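Local coordinates for pseudopodium-enriched atypical kinase 1 (Homo sapiens, PDB 6BHC), which is a pseudokinase with an unusual catalytic cleft and a novel mode of kinase-fold dimerisation, and probably acts as a signalling scaffold rather than as an efficient kinase, at the interface of chains A and B. Sequence-based numbering; all coordinates share one arbitrary frame. Chains: chain A/B, Pseudopodium-enriched atypical kinase 1.

Contact 1 and contact 2 are neighbouring patches of one two-fold symmetric homodimer interface, the centres of their C-alpha atoms about 12 Å apart. Both set helix 16-39 of one chain against helix 371-396 of the other, and the two-fold exchanges the roles of the chains; contact 1 also brings the two helices 371-396 together, through A:Met390. Leu23, His24 and Ile391 occur in both, taken once from each chain: Leu23 and Ile391 pair in contact 1, and the two-fold repeats the pair with the chains exchanged in contact 2. Helices 16-39 and 371-396 thus supply a largely apolar seam, with a salt bridge in contact 1.

Contact 1: the interface of chains A and B. Residues chain A 23-24, 27, 30, 390; chain B 391, 394-395.
CG1 of B:Ile391 stands anti to its own carbonyl carbon (chi1 -67°) and CD1 continues the chain outward (chi2 171°), which presents the long branch and CG2 together to helix 16-39 of chain A. Both branches meet A:Ala27: its CB lies 3.7 Å from CG2 of B:Ile391 and 3.8 Å from CD1 of the same side chain. A methyl group suits this position because it lets the branched isoleucine come close to the helix surface. The tip, CD1 of B:Ile391, reaches further back along the helix, 3.7 Å from the carbonyl O of A:Leu23, a van der Waals approach to the backbone. A:Met390 comes from another side. Bends at chi2 (69°) and chi3 curl its flexible chain, and its SD lies 3.7 Å from CB of B:Ala394 and 4.2 Å from CG1 of B:Ile391. The small alanine allows the polarisable sulphur to pack near the partner helix. An alanine in place of B:Ile391 would probably open a gap beside A:Ala27 and the backbone of A:Leu23, and deprive the A:Met390 sulphur of part of its packing.

Charge enters at one end of this apolar group. A:Lys30, extended beyond CG, and B:Glu395, also extended, cross at about a right angle. The ammonium NZ of A:Lys30 forms a salt bridge with carboxylate OE1 of B:Glu395 at 3.3 Å, a long and weak hydrogen bond. The same oxygen is 3.3 Å from CD of A:Lys30, so the carboxylate meets the flank of the methylene chain as well as its charged end. Long side chains suit this place: each spans from its helix to the other while adding opposite charge.

In the fold, helix 16-39 of chain A supplies A:Leu23, A:Ala27 and A:Lys30, while helices 371-396 of both chains bring A:Met390 beside B:Ile391 and B:Ala394.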
# COMPACT_ATOMS: atom_id res chain seq x y z
N LEU A 23 -13.97 2.68 9.84
CA LEU A 23 -12.80 1.91 9.42
C LEU A 23 -11.81 2.78 8.67
O LEU A 23 -10.60 2.73 8.93
CB LEU A 23 -13.24 0.72 8.56
CG LEU A 23 -13.93 -0.44 9.28
CD1 LEU A 23 -14.43 -1.46 8.27
CD2 LEU A 23 -12.98 -1.08 10.28
N HIS A 24 -12.29 3.57 7.71
CA HIS A 24 -11.40 4.45 6.95
C HIS A 24 -10.75 5.48 7.86
O HIS A 24 -9.55 5.76 7.73
CB HIS A 24 -12.17 5.13 5.83
CG HIS A 24 -12.27 4.32 4.58
ND1 HIS A 24 -13.38 4.34 3.76
CD2 HIS A 24 -11.39 3.46 4.00
CE1 HIS A 24 -13.18 3.52 2.74
NE2 HIS A 24 -11.99 2.98 2.86
N ALA A 27 -8.14 3.84 10.02
CA ALA A 27 -7.01 3.40 9.20
C ALA A 27 -6.13 4.58 8.79
O ALA A 27 -4.90 4.49 8.85
CB ALA A 27 -7.52 2.65 7.96
N LYS A 30 -3.93 5.61 11.54
CA LYS A 30 -2.81 4.69 11.69
C LYS A 30 -1.77 4.90 10.59
O LYS A 30 -0.56 4.83 10.85
CB LYS A 30 -3.31 3.24 11.70
CG LYS A 30 -2.22 2.21 11.94
CD LYS A 30 -2.80 0.80 11.98
CE LYS A 30 -1.72 -0.25 12.14
NZ LYS A 30 -2.28 -1.63 12.17
N MET A 390 -7.19 6.27 0.38
CA MET A 390 -6.90 4.90 0.77
C MET A 390 -6.50 4.06 -0.43
O MET A 390 -5.59 3.22 -0.35
CB MET A 390 -8.12 4.29 1.47
CG MET A 390 -7.84 2.95 2.15
SD MET A 390 -6.76 3.12 3.58
CE MET A 390 -7.72 4.23 4.60
N ILE B 391 -7.73 -1.56 3.15
CA ILE B 391 -6.90 -1.08 4.24
C ILE B 391 -5.65 -1.94 4.39
O ILE B 391 -4.56 -1.42 4.64
CB ILE B 391 -7.73 -1.03 5.55
CG1 ILE B 391 -8.82 0.03 5.45
CG2 ILE B 391 -6.83 -0.78 6.75
CD1 ILE B 391 -9.81 0.00 6.60
N ALA B 394 -3.12 -0.95 1.86
CA ALA B 394 -2.58 0.37 2.16
C ALA B 394 -1.54 0.30 3.28
O ALA B 394 -0.55 1.05 3.26
CB ALA B 394 -3.71 1.32 2.53
N GLU B 395 -1.76 -0.57 4.26
CA GLU B 395 -0.81 -0.68 5.37
C GLU B 395 0.49 -1.34 4.93
O GLU B 395 1.55 -1.06 5.51
CB GLU B 395 -1.44 -1.45 6.53
CG GLU B 395 -2.68 -0.78 7.11
CD GLU B 395 -3.25 -1.53 8.30
OE1 GLU B 395 -3.62 -0.88 9.29
OE2 GLU B 395 -3.33 -2.78 8.24

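Contact 2: the interface of chains A and B. Residues chain A 384, 387-388, 391; chain B 19, 23-24.
A:Leu388 and B:Leu23 meet from two helices, both backbones in regular helical conformation. The helices, 371-396 of chain A and 16-39 of chain B, belong to the helical dimerisation region of this kinase-fold pseudokinase. Their leucines cross obliquely, branch to branch: CD2 of A:Leu388 lies 3.8 Å from CD1 of B:Leu23 and 4.1 Å from its CD2, fitting against the forked end. Leucine suits both positions, for its two terminal methyls spread over a partner without bringing a polar group into the seam.

CB of B:Leu23 comes near the gamma-methyl CG2 of A:Thr387, 4.2 Å away, so the leucine touches this chain at its base as well as at its fork. On the same stretch A:Ile391 repeats the packing of its two-fold mate, its CD1 directed at the base and backbone of B:Leu23.

A:Thr387 also sends that methyl over one face of the B:His24 imidazole, a CH-pi contact with CG2 4.0 Å from the ring centroid. The methyl stands 3.6 Å above the ring plane and is displaced toward the rim, lying 3.7 Å from NE2 of B:His24. Its position follows from the threonine's first torsion (chi1 -59°): OG1 is anti to the carbonyl carbon and CG2 is anti to the backbone N. Threonine is apt here because it has a methyl for the flat ring, while its hydroxyl takes the other branch.

Toward the N-terminal part of both helices, A:Ile384 points CD1 toward the methylene chain of B:Lys19, with CG of the lysine 4.2 Å away. The lysine is poorly ordered, and this contact is loose. Even so, the aliphatic stem of a lysine may lie beside an isoleucine, though the position of the charged end is uncertain.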
# COMPACT_ATOMS: atom_id res chain seq x y z
N ILE A 384 -15.76 10.19 0.17
CA ILE A 384 -15.17 9.96 -1.14
C ILE A 384 -13.67 10.24 -1.11
O ILE A 384 -12.88 9.46 -1.65
CB ILE A 384 -15.89 10.81 -2.20
CG1 ILE A 384 -17.34 10.36 -2.36
CG2 ILE A 384 -15.15 10.75 -3.53
CD1 ILE A 384 -18.12 11.15 -3.38
N THR A 387 -11.80 7.53 0.65
CA THR A 387 -11.72 6.34 -0.19
C THR A 387 -10.64 6.50 -1.25
O THR A 387 -9.85 5.57 -1.49
CB THR A 387 -13.07 6.06 -0.83
OG1 THR A 387 -14.06 5.88 0.19
CG2 THR A 387 -13.01 4.81 -1.70
N LEU A 388 -10.58 7.66 -1.90
CA LEU A 388 -9.57 7.90 -2.93
C LEU A 388 -8.16 7.82 -2.35
O LEU A 388 -7.28 7.18 -2.93
CB LEU A 388 -9.81 9.26 -3.59
CG LEU A 388 -11.07 9.36 -4.44
CD1 LEU A 388 -11.28 10.79 -4.93
CD2 LEU A 388 -10.99 8.40 -5.62
N ILE A 391 -7.18 4.26 -1.57
CA ILE A 391 -6.81 3.55 -2.79
C ILE A 391 -5.40 3.93 -3.22
O ILE A 391 -4.62 3.08 -3.67
CB ILE A 391 -7.84 3.85 -3.90
CG1 ILE A 391 -9.19 3.22 -3.55
CG2 ILE A 391 -7.35 3.34 -5.25
CD1 ILE A 391 -10.32 3.63 -4.47
N LYS B 19 -21.14 5.26 -5.51
CA LYS B 19 -19.87 5.77 -6.02
C LYS B 19 -18.69 5.13 -5.31
O LYS B 19 -17.74 4.67 -5.95
CB LYS B 19 -19.84 7.29 -5.88
CG LYS B 19 -18.48 7.92 -6.12
CD LYS B 19 -18.04 7.77 -7.56
CE LYS B 19 -16.71 8.49 -7.80
NZ LYS B 19 -16.28 8.41 -9.22
N LEU B 23 -15.72 2.68 -6.70
CA LEU B 23 -14.30 2.99 -6.55
C LEU B 23 -13.53 1.80 -5.98
O LEU B 23 -12.47 1.44 -6.49
CB LEU B 23 -14.12 4.22 -5.67
CG LEU B 23 -14.49 5.58 -6.27
CD1 LEU B 23 -14.38 6.67 -5.23
CD2 LEU B 23 -13.60 5.89 -7.47
N HIS B 24 -14.06 1.19 -4.92
CA HIS B 24 -13.39 0.04 -4.33
C HIS B 24 -13.34 -1.13 -5.31
O HIS B 24 -12.31 -1.81 -5.41
CB HIS B 24 -14.11 -0.38 -3.05
CG HIS B 24 -13.66 0.37 -1.83
ND1 HIS B 24 -14.52 0.71 -0.81
CD2 HIS B 24 -12.44 0.85 -1.48
CE1 HIS B 24 -13.85 1.36 0.12
NE2 HIS B 24 -12.59 1.46 -0.26